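Local coordinates for protelomerase (Agrobacterium tumefaciens, PDB 4F43) that cuts DNA at the junctions of replicated linear chromosomes and rejoins the strands into covalently closed hairpin ends, which it also protects, at a contact of chain A with DNA. Numbering follows the deposited sequence.

Sites 1 and 2 show how one protein chain can hold a hairpin DNA in two ways. The centres of their C-alpha atoms lie about 25 Å apart, and they share no residue or helix; what joins them is the 32-nucleotide strand of chain B. Site 1 comes from the N-terminal part of the chain, a loop leading into helix 28-40 with helix 65-82, and reads a minor groove. Site 2 combines the start of helix 155-161 with the residue before it, helix 230-248, and the loop 260-262 that leads into helix 263-276, and grips phosphates. The DNA runs between them, so the protein embraces the stem from opposing sides.

Site 1: a contact of chain A with DNA. Residues 24-29, 71. With nucleotides of chain B.
An arginine laid in the minor groove, with a helix start against the neighbouring backbone, makes up this contact. At DT6 the loop touches first: the backbone N of Arg25 donates to the thymine O2, on the sugar edge, at 3.2 Å, while the CA of Gly24 packs near the sugar. DA7 follows, and the Arg25 side chain runs past its minor-groove edge, with CD 3.4 Å from the adenine N3. The chain gets there with CG anti to the carbonyl carbon (chi1 -82°) and stays extended from CG to NE. At DA8, Arg25 CD lies 3.3 Å from the sugar O4'. On the outer side of this nucleotide the start of helix 28-40 approaches the backbone: Val29 brings CB towards the DA8 phosphate oxygen OP1 at 3.7 Å and CG2 towards C5', and the Thr28 hydroxyl OG1 also comes up to C5'. At DC9 the Tyr71 ring points one edge at the phosphate oxygen OP2, which lies in the ring plane, and its hydroxyl reaches between the DA8 sugar and the DC9 base. Further along the strand comes DA27, the partner of DT6. Arg25 NE donates to the DA27 adenine N3 at 2.8 Å, with the acceptor tilted 21° out of the guanidinium plane, so the hydrogen bonds from Arg25 N and NE fall on the two partners of one A-T pair. Purine N3 and pyrimidine O2 are present in every base pair, so these bonds probably report groove shape more than sequence. At DT28, the sugar O4' sits 3.6 Å above one face of the Arg25 guanidinium, towards its rim.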
loop_
_atom_site.group_PDB
_atom_site.type_symbol
_atom_site.label_atom_id
_atom_site.label_comp_id
_atom_site.label_asym_id
_atom_site.label_seq_id
_atom_site.Cartn_x
_atom_site.Cartn_y
_atom_site.Cartn_z
ATOM N N GLY A 24 -6.047 15.652 -20.307
ATOM C CA GLY A 24 -6.384 14.457 -19.559
ATOM C C GLY A 24 -7.679 13.788 -19.977
ATOM O O GLY A 24 -8.422 14.304 -20.812
ATOM N N ARG A 25 -7.942 12.628 -19.384
ATOM C CA ARG A 25 -9.146 11.859 -19.676
ATOM C C ARG A 25 -10.396 12.526 -19.117
ATOM O O ARG A 25 -10.315 13.422 -18.276
ATOM C CB ARG A 25 -9.028 10.451 -19.090
ATOM C CG ARG A 25 -8.247 9.469 -19.941
ATOM C CD ARG A 25 -8.169 8.116 -19.256
ATOM N NE ARG A 25 -7.795 7.046 -20.176
ATOM C CZ ARG A 25 -8.669 6.289 -20.833
ATOM N NH1 ARG A 25 -8.243 5.336 -21.649
ATOM N NH2 ARG A 25 -9.970 6.485 -20.671
ATOM N N LYS A 26 -11.553 12.078 -19.591
ATOM C CA LYS A 26 -12.827 12.526 -19.046
ATOM C C LYS A 26 -13.297 11.562 -17.965
ATOM O O LYS A 26 -13.371 10.355 -18.196
ATOM C CB LYS A 26 -13.880 12.642 -20.149
ATOM C CG LYS A 26 -13.651 13.807 -21.094
ATOM C CD LYS A 26 -13.616 15.125 -20.338
ATOM C CE LYS A 26 -13.329 16.290 -21.270
ATOM N NZ LYS A 26 -13.248 17.585 -20.540
ATOM N N PRO A 27 -13.619 12.095 -16.777
ATOM C CA PRO A 27 -14.011 11.285 -15.617
ATOM C C PRO A 27 -15.334 10.548 -15.817
ATOM O O PRO A 27 -16.288 10.800 -15.082
ATOM C CB PRO A 27 -14.152 12.326 -14.501
ATOM C CG PRO A 27 -14.446 13.601 -15.211
ATOM C CD PRO A 27 -13.660 13.538 -16.484
ATOM N N THR A 28 -15.376 9.637 -16.787
ATOM C CA THR A 28 -16.596 8.911 -17.133
ATOM C C THR A 28 -17.146 8.077 -15.977
ATOM O O THR A 28 -18.350 8.088 -15.711
ATOM C CB THR A 28 -16.375 7.992 -18.352
ATOM O OG1 THR A 28 -15.329 7.055 -18.065
ATOM C CG2 THR A 28 -15.993 8.812 -19.574
ATOM N N VAL A 29 -16.261 7.353 -15.299
ATOM C CA VAL A 29 -16.662 6.492 -14.190
ATOM C C VAL A 29 -17.237 7.304 -13.030
ATOM O O VAL A 29 -18.286 6.962 -12.480
ATOM C CB VAL A 29 -15.484 5.636 -13.686
ATOM C CG1 VAL A 29 -15.908 4.795 -12.491
ATOM C CG2 VAL A 29 -14.951 4.752 -14.804
ATOM N N TYR A 71 -13.972 -1.002 -8.835
ATOM C CA TYR A 71 -15.068 -0.095 -9.156
ATOM C C TYR A 71 -16.270 -0.336 -8.256
ATOM O O TYR A 71 -16.946 0.606 -7.849
ATOM C CB TYR A 71 -15.478 -0.229 -10.623
ATOM C CG TYR A 71 -14.519 0.428 -11.585
ATOM C CD1 TYR A 71 -13.374 1.071 -11.128
ATOM C CD2 TYR A 71 -14.764 0.420 -12.950
ATOM C CE1 TYR A 71 -12.498 1.676 -12.005
ATOM C CE2 TYR A 71 -13.895 1.025 -13.834
ATOM C CZ TYR A 71 -12.762 1.650 -13.355
ATOM O OH TYR A 71 -11.892 2.254 -14.229
ATOM P P DT B 6 -3.160 18.007 -14.351
ATOM O OP1 DT B 6 -3.940 19.243 -14.121
ATOM O OP2 DT B 6 -2.107 17.613 -13.389
ATOM O "O5'" DT B 6 -4.172 16.779 -14.497
ATOM C "C5'" DT B 6 -5.185 16.836 -15.493
ATOM C "C4'" DT B 6 -5.755 15.457 -15.766
ATOM O "O4'" DT B 6 -4.825 14.688 -16.561
ATOM C "C3'" DT B 6 -6.010 14.610 -14.524
ATOM O "O3'" DT B 6 -7.396 14.650 -14.195
ATOM C "C2'" DT B 6 -5.553 13.201 -14.909
ATOM C "C1'" DT B 6 -5.159 13.332 -16.376
ATOM N N1 DT B 6 -3.995 12.497 -16.780
ATOM C C2 DT B 6 -4.159 11.583 -17.795
ATOM O O2 DT B 6 -5.210 11.415 -18.386
ATOM N N3 DT B 6 -3.033 10.863 -18.100
ATOM C C4 DT B 6 -1.789 10.960 -17.508
ATOM O O4 DT B 6 -0.847 10.258 -17.866
ATOM C C5 DT B 6 -1.689 11.939 -16.451
ATOM C C7 DT B 6 -0.391 12.142 -15.728
ATOM C C6 DT B 6 -2.781 12.652 -16.142
ATOM P P DA B 7 -7.913 14.057 -12.793
ATOM O OP1 DA B 7 -8.938 14.981 -12.259
ATOM O OP2 DA B 7 -6.726 13.728 -11.971
ATOM O "O5'" DA B 7 -8.613 12.680 -13.206
ATOM C "C5'" DA B 7 -9.655 12.680 -14.179
ATOM C "C4'" DA B 7 -9.764 11.329 -14.869
ATOM O "O4'" DA B 7 -8.450 10.942 -15.351
ATOM C "C3'" DA B 7 -10.244 10.175 -13.991
ATOM O "O3'" DA B 7 -11.041 9.282 -14.766
ATOM C "C2'" DA B 7 -8.930 9.526 -13.572
ATOM C "C1'" DA B 7 -8.135 9.656 -14.859
ATOM N N9 DA B 7 -6.696 9.543 -14.645
ATOM C C8 DA B 7 -5.965 10.093 -13.627
ATOM N N7 DA B 7 -4.684 9.820 -13.691
ATOM C C5 DA B 7 -4.566 9.035 -14.826
ATOM C C6 DA B 7 -3.459 8.419 -15.446
ATOM N N6 DA B 7 -2.207 8.504 -14.984
ATOM N N1 DA B 7 -3.689 7.706 -16.567
ATOM C C2 DA B 7 -4.940 7.618 -17.030
ATOM N N3 DA B 7 -6.058 8.151 -16.540
ATOM C C4 DA B 7 -5.797 8.853 -15.426
ATOM P P DA B 8 -11.962 8.173 -14.049
ATOM O OP1 DA B 8 -13.348 8.685 -14.004
ATOM O OP2 DA B 8 -11.301 7.766 -12.789
ATOM O "O5'" DA B 8 -11.902 6.933 -15.056
ATOM C "C5'" DA B 8 -12.264 7.110 -16.419
ATOM C "C4'" DA B 8 -11.445 6.197 -17.314
ATOM O "O4'" DA B 8 -10.037 6.426 -17.051
ATOM C "C3'" DA B 8 -11.682 4.702 -17.113
ATOM O "O3'" DA B 8 -11.675 4.038 -18.368
ATOM C "C2'" DA B 8 -10.498 4.265 -16.258
ATOM C "C1'" DA B 8 -9.402 5.205 -16.739
ATOM N N9 DA B 8 -8.376 5.454 -15.731
ATOM C C8 DA B 8 -8.522 6.112 -14.541
ATOM N N7 DA B 8 -7.415 6.181 -13.839
ATOM C C5 DA B 8 -6.481 5.524 -14.623
ATOM C C6 DA B 8 -5.108 5.250 -14.447
ATOM N N6 DA B 8 -4.404 5.620 -13.372
ATOM N N1 DA B 8 -4.481 4.573 -15.429
ATOM C C2 DA B 8 -5.175 4.197 -16.509
ATOM N N3 DA B 8 -6.461 4.397 -16.786
ATOM C C4 DA B 8 -7.059 5.071 -15.793
ATOM P P DC B 9 -12.325 2.576 -18.512
ATOM O OP1 DC B 9 -12.622 2.350 -19.943
ATOM O OP2 DC B 9 -13.400 2.456 -17.502
ATOM O "O5'" DC B 9 -11.141 1.596 -18.072
ATOM C "C5'" DC B 9 -9.984 1.478 -18.891
ATOM C "C4'" DC B 9 -8.856 0.781 -18.151
ATOM O "O4'" DC B 9 -8.358 1.624 -17.085
ATOM C "C3'" DC B 9 -9.221 -0.544 -17.481
ATOM O "O3'" DC B 9 -8.622 -1.622 -18.195
ATOM C "C2'" DC B 9 -8.665 -0.428 -16.060
ATOM C "C1'" DC B 9 -7.715 0.756 -16.181
ATOM N N1 DC B 9 -7.432 1.465 -14.899
ATOM C C2 DC B 9 -6.104 1.562 -14.475
ATOM O O2 DC B 9 -5.222 1.060 -15.181
ATOM N N3 DC B 9 -5.827 2.201 -13.313
ATOM C C4 DC B 9 -6.818 2.727 -12.591
ATOM N N4 DC B 9 -6.491 3.348 -11.451
ATOM C C5 DC B 9 -8.181 2.635 -13.007
ATOM C C6 DC B 9 -8.443 2.002 -14.158
ATOM P P DA B 27 -2.628 1.220 -24.121
ATOM O OP1 DA B 27 -2.883 -0.236 -24.174
ATOM O OP2 DA B 27 -1.457 1.787 -24.823
ATOM O "O5'" DA B 27 -3.933 1.986 -24.644
ATOM C "C5'" DA B 27 -5.195 1.696 -24.059
ATOM C "C4'" DA B 27 -5.970 2.969 -23.767
ATOM O "O4'" DA B 27 -5.251 3.756 -22.783
ATOM C "C3'" DA B 27 -6.197 3.885 -24.968
ATOM O "O3'" DA B 27 -7.550 4.319 -24.985
ATOM C "C2'" DA B 27 -5.240 5.049 -24.717
ATOM C "C1'" DA B 27 -5.239 5.105 -23.195
ATOM N N9 DA B 27 -4.072 5.761 -22.612
ATOM C C8 DA B 27 -2.755 5.475 -22.844
ATOM N N7 DA B 27 -1.923 6.235 -22.170
ATOM C C5 DA B 27 -2.751 7.076 -21.445
ATOM C C6 DA B 27 -2.495 8.120 -20.530
ATOM N N6 DA B 27 -1.269 8.518 -20.169
ATOM N N1 DA B 27 -3.560 8.749 -19.992
ATOM C C2 DA B 27 -4.791 8.364 -20.343
ATOM N N3 DA B 27 -5.157 7.403 -21.186
ATOM C C4 DA B 27 -4.080 6.795 -21.706
ATOM P P DT B 28 -8.206 4.854 -26.350
ATOM O OP1 DT B 28 -9.539 4.226 -26.493
ATOM O OP2 DT B 28 -7.203 4.704 -27.426
ATOM O "O5'" DT B 28 -8.427 6.412 -26.071
ATOM C "C5'" DT B 28 -9.412 6.810 -25.131
ATOM C "C4'" DT B 28 -9.131 8.203 -24.605
ATOM O "O4'" DT B 28 -7.877 8.221 -23.887
ATOM C "C3'" DT B 28 -8.938 9.289 -25.659
ATOM O "O3'" DT B 28 -10.182 9.758 -26.267
ATOM C "C2'" DT B 28 -8.113 10.343 -24.918
ATOM C "C1'" DT B 28 -7.498 9.575 -23.748
ATOM N N1 DT B 28 -6.011 9.685 -23.670
ATOM C C2 DT B 28 -5.483 10.586 -22.779
ATOM O O2 DT B 28 -6.163 11.289 -22.053
ATOM N N3 DT B 28 -4.118 10.629 -22.764
ATOM C C4 DT B 28 -3.232 9.895 -23.524
ATOM O O4 DT B 28 -2.014 10.033 -23.411
ATOM C C5 DT B 28 -3.851 8.969 -24.443
ATOM C C7 DT B 28 -3.004 8.106 -25.331
ATOM C C6 DT B 28 -5.193 8.910 -24.471
#

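Site 2: a contact of chain A with DNA. Residues 154-156, 238, 260-262, 266. With nucleotides of chain B.
Two successive phosphates of the hairpin strand, those of DT23 and DG24, are held here in the catalytic domain by main-chain N-H groups and the side chain of Arg238. The charged contact belongs to Arg238. Its CG stands anti to the backbone N (chi1 -171°), and the chain then bends at chi2 and chi3. This presents Arg238 NH2 to the DT23 phosphate oxygen OP2 in a salt bridge of 3.0 Å. The bond is almost straight, 175° at the hydrogen. The oxygen lies only 3° out of the guanidinium plane. One face of the Arg238 guanidinium is partly covered by C2' of the DT23 deoxyribose, 3.3 Å above the plane near the rim, so packing may help to fix its rotation. DT23 OP1 accepts the backbone N-H of Tyr156 at 2.7 Å; because Tyr156 lies at the N-terminal end of helix 155-161, the helix dipole may further stabilise the phosphate charge. Ala154 beside it is engineered in place of the natural arginine, and its CB is 3.7 Å from DT23 OP1. The backbone N of Tyr262 donates to DG24 OP1 at 3.1 Å. The phenol ring of Tyr262 packs against backbone and sugar atoms, CD1 towards C4' of DT23 and CE2 towards C5' of DA13. The imidazole NE2 of His266 lies at the edge of that ring, in its plane, and comes to 3.4 Å from the DA13 phosphate oxygen OP1. In the fold, the N-terminal end of helix 155-161, helix 230-248 and the loop running into helix 263-276 converge on the strand.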
loop_
_atom_site.group_PDB
_atom_site.type_symbol
_atom_site.label_atom_id
_atom_site.label_comp_id
_atom_site.label_asym_id
_atom_site.label_seq_id
_atom_site.Cartn_x
_atom_site.Cartn_y
_atom_site.Cartn_z
ATOM N N ALA A 154 5.774 1.605 3.909
ATOM C CA ALA A 154 5.157 1.811 2.604
ATOM C C ALA A 154 5.241 3.279 2.194
ATOM O O ALA A 154 5.305 4.158 3.053
ATOM C CB ALA A 154 3.705 1.345 2.637
ATOM N N PRO A 155 5.256 3.545 0.876
ATOM C CA PRO A 155 5.304 4.907 0.329
ATOM C C PRO A 155 4.259 5.844 0.937
ATOM O O PRO A 155 4.579 6.994 1.230
ATOM C CB PRO A 155 5.015 4.686 -1.155
ATOM C CG PRO A 155 5.588 3.344 -1.432
ATOM C CD PRO A 155 5.344 2.528 -0.189
ATOM N N TYR A 156 3.036 5.362 1.122
ATOM C CA TYR A 156 1.987 6.177 1.725
ATOM C C TYR A 156 2.354 6.531 3.164
ATOM O O TYR A 156 2.280 7.694 3.567
ATOM C CB TYR A 156 0.642 5.449 1.678
ATOM C CG TYR A 156 -0.529 6.290 2.127
ATOM C CD1 TYR A 156 -0.943 7.388 1.386
ATOM C CD2 TYR A 156 -1.227 5.980 3.288
ATOM C CE1 TYR A 156 -2.015 8.160 1.791
ATOM C CE2 TYR A 156 -2.302 6.746 3.700
ATOM C CZ TYR A 156 -2.691 7.834 2.949
ATOM O OH TYR A 156 -3.759 8.599 3.355
ATOM N N ARG A 238 2.805 9.633 -7.574
ATOM C CA ARG A 238 2.919 8.259 -8.090
ATOM C C ARG A 238 3.857 8.062 -9.288
ATOM O O ARG A 238 4.797 7.270 -9.219
ATOM C CB ARG A 238 1.543 7.680 -8.426
ATOM C CG ARG A 238 1.568 6.194 -8.751
ATOM C CD ARG A 238 1.924 5.380 -7.519
ATOM N NE ARG A 238 0.864 5.427 -6.516
ATOM C CZ ARG A 238 1.007 5.034 -5.255
ATOM N NH1 ARG A 238 2.174 4.567 -4.830
ATOM N NH2 ARG A 238 -0.015 5.113 -4.415
ATOM N N LYS A 260 10.461 -1.528 -8.607
ATOM C CA LYS A 260 9.247 -0.909 -8.089
ATOM C C LYS A 260 9.428 -0.576 -6.609
ATOM O O LYS A 260 10.093 -1.315 -5.884
ATOM C CB LYS A 260 8.035 -1.822 -8.302
ATOM C CG LYS A 260 7.456 -1.758 -9.710
ATOM C CD LYS A 260 7.661 -3.057 -10.476
ATOM C CE LYS A 260 6.464 -3.989 -10.336
ATOM N NZ LYS A 260 6.223 -4.425 -8.932
ATOM N N PRO A 261 8.842 0.547 -6.161
ATOM C CA PRO A 261 8.984 1.057 -4.791
ATOM C C PRO A 261 8.633 0.045 -3.700
ATOM O O PRO A 261 9.176 0.133 -2.599
ATOM C CB PRO A 261 7.996 2.225 -4.753
ATOM C CG PRO A 261 7.937 2.700 -6.162
ATOM C CD PRO A 261 8.054 1.462 -7.007
ATOM N N TYR A 262 7.746 -0.897 -4.000
ATOM C CA TYR A 262 7.300 -1.856 -2.993
ATOM C C TYR A 262 8.266 -3.029 -2.833
ATOM O O TYR A 262 8.222 -3.749 -1.835
ATOM C CB TYR A 262 5.887 -2.357 -3.301
ATOM C CG TYR A 262 5.095 -2.728 -2.065
ATOM C CD1 TYR A 262 4.338 -1.778 -1.392
ATOM C CD2 TYR A 262 5.111 -4.025 -1.568
ATOM C CE1 TYR A 262 3.613 -2.111 -0.259
ATOM C CE2 TYR A 262 4.391 -4.367 -0.436
ATOM C CZ TYR A 262 3.645 -3.406 0.213
ATOM O OH TYR A 262 2.926 -3.741 1.338
ATOM N N HIS A 266 9.873 -5.708 0.509
ATOM C CA HIS A 266 10.198 -7.128 0.458
ATOM C C HIS A 266 11.660 -7.353 0.832
ATOM O O HIS A 266 11.976 -8.179 1.694
ATOM C CB HIS A 266 9.942 -7.683 -0.946
ATOM C CG HIS A 266 8.496 -7.712 -1.335
ATOM N ND1 HIS A 266 8.042 -8.393 -2.443
ATOM C CD2 HIS A 266 7.406 -7.147 -0.766
ATOM C CE1 HIS A 266 6.732 -8.247 -2.541
ATOM N NE2 HIS A 266 6.322 -7.495 -1.536
ATOM P P DA B 13 2.209 -7.720 -3.408
ATOM O OP1 DA B 13 3.512 -7.023 -3.317
ATOM O OP2 DA B 13 2.162 -9.159 -3.744
ATOM O "O5'" DA B 13 1.431 -7.515 -2.027
ATOM C "C5'" DA B 13 1.123 -6.202 -1.579
ATOM C "C4'" DA B 13 0.362 -6.252 -0.267
ATOM O "O4'" DA B 13 -1.059 -6.135 -0.532
ATOM C "C3'" DA B 13 0.536 -7.541 0.528
ATOM O "O3'" DA B 13 0.541 -7.247 1.917
ATOM C "C2'" DA B 13 -0.696 -8.351 0.139
ATOM C "C1'" DA B 13 -1.736 -7.242 0.029
ATOM N N9 DA B 13 -2.869 -7.563 -0.832
ATOM C C8 DA B 13 -2.910 -8.449 -1.870
ATOM N N7 DA B 13 -4.082 -8.517 -2.458
ATOM C C5 DA B 13 -4.862 -7.613 -1.757
ATOM C C6 DA B 13 -6.207 -7.208 -1.879
ATOM N N6 DA B 13 -7.057 -7.685 -2.796
ATOM N N1 DA B 13 -6.655 -6.282 -1.009
ATOM C C2 DA B 13 -5.824 -5.794 -0.083
ATOM N N3 DA B 13 -4.545 -6.094 0.127
ATOM C C4 DA B 13 -4.126 -7.016 -0.751
ATOM P P DT B 22 -5.015 2.989 3.134
ATOM O OP1 DT B 22 -5.083 2.854 4.606
ATOM O OP2 DT B 22 -5.563 4.197 2.478
ATOM O "O5'" DT B 22 -3.486 2.832 2.681
ATOM C "C5'" DT B 22 -3.063 3.215 1.374
ATOM C "C4'" DT B 22 -2.541 2.024 0.588
ATOM O "O4'" DT B 22 -3.654 1.350 -0.043
ATOM C "C3'" DT B 22 -1.605 2.360 -0.565
ATOM O "O3'" DT B 22 -0.247 2.365 -0.133
ATOM C "C2'" DT B 22 -1.845 1.233 -1.563
ATOM C "C1'" DT B 22 -3.149 0.580 -1.113
ATOM N N1 DT B 22 -4.167 0.493 -2.203
ATOM C C2 DT B 22 -3.975 -0.413 -3.222
ATOM O O2 DT B 22 -3.016 -1.161 -3.289
ATOM N N3 DT B 22 -4.961 -0.421 -4.173
ATOM C C4 DT B 22 -6.095 0.366 -4.216
ATOM O O4 DT B 22 -6.918 0.274 -5.125
ATOM C C5 DT B 22 -6.232 1.293 -3.120
ATOM C C7 DT B 22 -7.420 2.206 -3.051
ATOM C C6 DT B 22 -5.276 1.313 -2.181
ATOM P P DT B 23 0.871 3.137 -0.991
ATOM O OP1 DT B 23 2.106 3.199 -0.179
ATOM O OP2 DT B 23 0.265 4.383 -1.508
ATOM O "O5'" DT B 23 1.130 2.165 -2.234
ATOM C "C5'" DT B 23 1.759 0.904 -2.033
ATOM C "C4'" DT B 23 1.810 0.114 -3.329
ATOM O "O4'" DT B 23 0.465 -0.027 -3.857
ATOM C "C3'" DT B 23 2.632 0.747 -4.450
ATOM O "O3'" DT B 23 3.390 -0.259 -5.116
ATOM C "C2'" DT B 23 1.574 1.339 -5.371
ATOM C "C1'" DT B 23 0.493 0.278 -5.235
ATOM N N1 DT B 23 -0.862 0.710 -5.681
ATOM C C2 DT B 23 -1.425 0.077 -6.763
ATOM O O2 DT B 23 -0.871 -0.818 -7.373
ATOM N N3 DT B 23 -2.669 0.530 -7.107
ATOM C C4 DT B 23 -3.398 1.530 -6.498
ATOM O O4 DT B 23 -4.515 1.854 -6.898
ATOM C C5 DT B 23 -2.752 2.155 -5.369
ATOM C C7 DT B 23 -3.437 3.258 -4.618
ATOM C C6 DT B 23 -1.532 1.721 -5.022
ATOM P P DG B 24 4.428 0.141 -6.276
ATOM O OP1 DG B 24 5.550 -0.824 -6.238
ATOM O OP2 DG B 24 4.694 1.594 -6.170
ATOM O "O5'" DG B 24 3.602 -0.107 -7.622
ATOM C "C5'" DG B 24 3.348 -1.439 -8.053
ATOM C "C4'" DG B 24 2.656 -1.453 -9.406
ATOM O "O4'" DG B 24 1.341 -0.849 -9.292
ATOM C "C3'" DG B 24 3.369 -0.682 -10.517
ATOM O "O3'" DG B 24 3.323 -1.450 -11.714
ATOM C "C2'" DG B 24 2.538 0.591 -10.648
ATOM C "C1'" DG B 24 1.161 -0.003 -10.408
ATOM N N9 DG B 24 0.106 0.972 -10.139
ATOM C C8 DG B 24 0.002 1.863 -9.098
ATOM N N7 DG B 24 -1.077 2.599 -9.152
ATOM C C5 DG B 24 -1.731 2.168 -10.300
ATOM C C6 DG B 24 -2.952 2.586 -10.887
ATOM O O6 DG B 24 -3.742 3.460 -10.496
ATOM N N1 DG B 24 -3.234 1.873 -12.053
ATOM C C2 DG B 24 -2.436 0.885 -12.582
ATOM N N2 DG B 24 -2.861 0.305 -13.710
ATOM N N3 DG B 24 -1.296 0.486 -12.044
ATOM C C4 DG B 24 -1.011 1.169 -10.912
#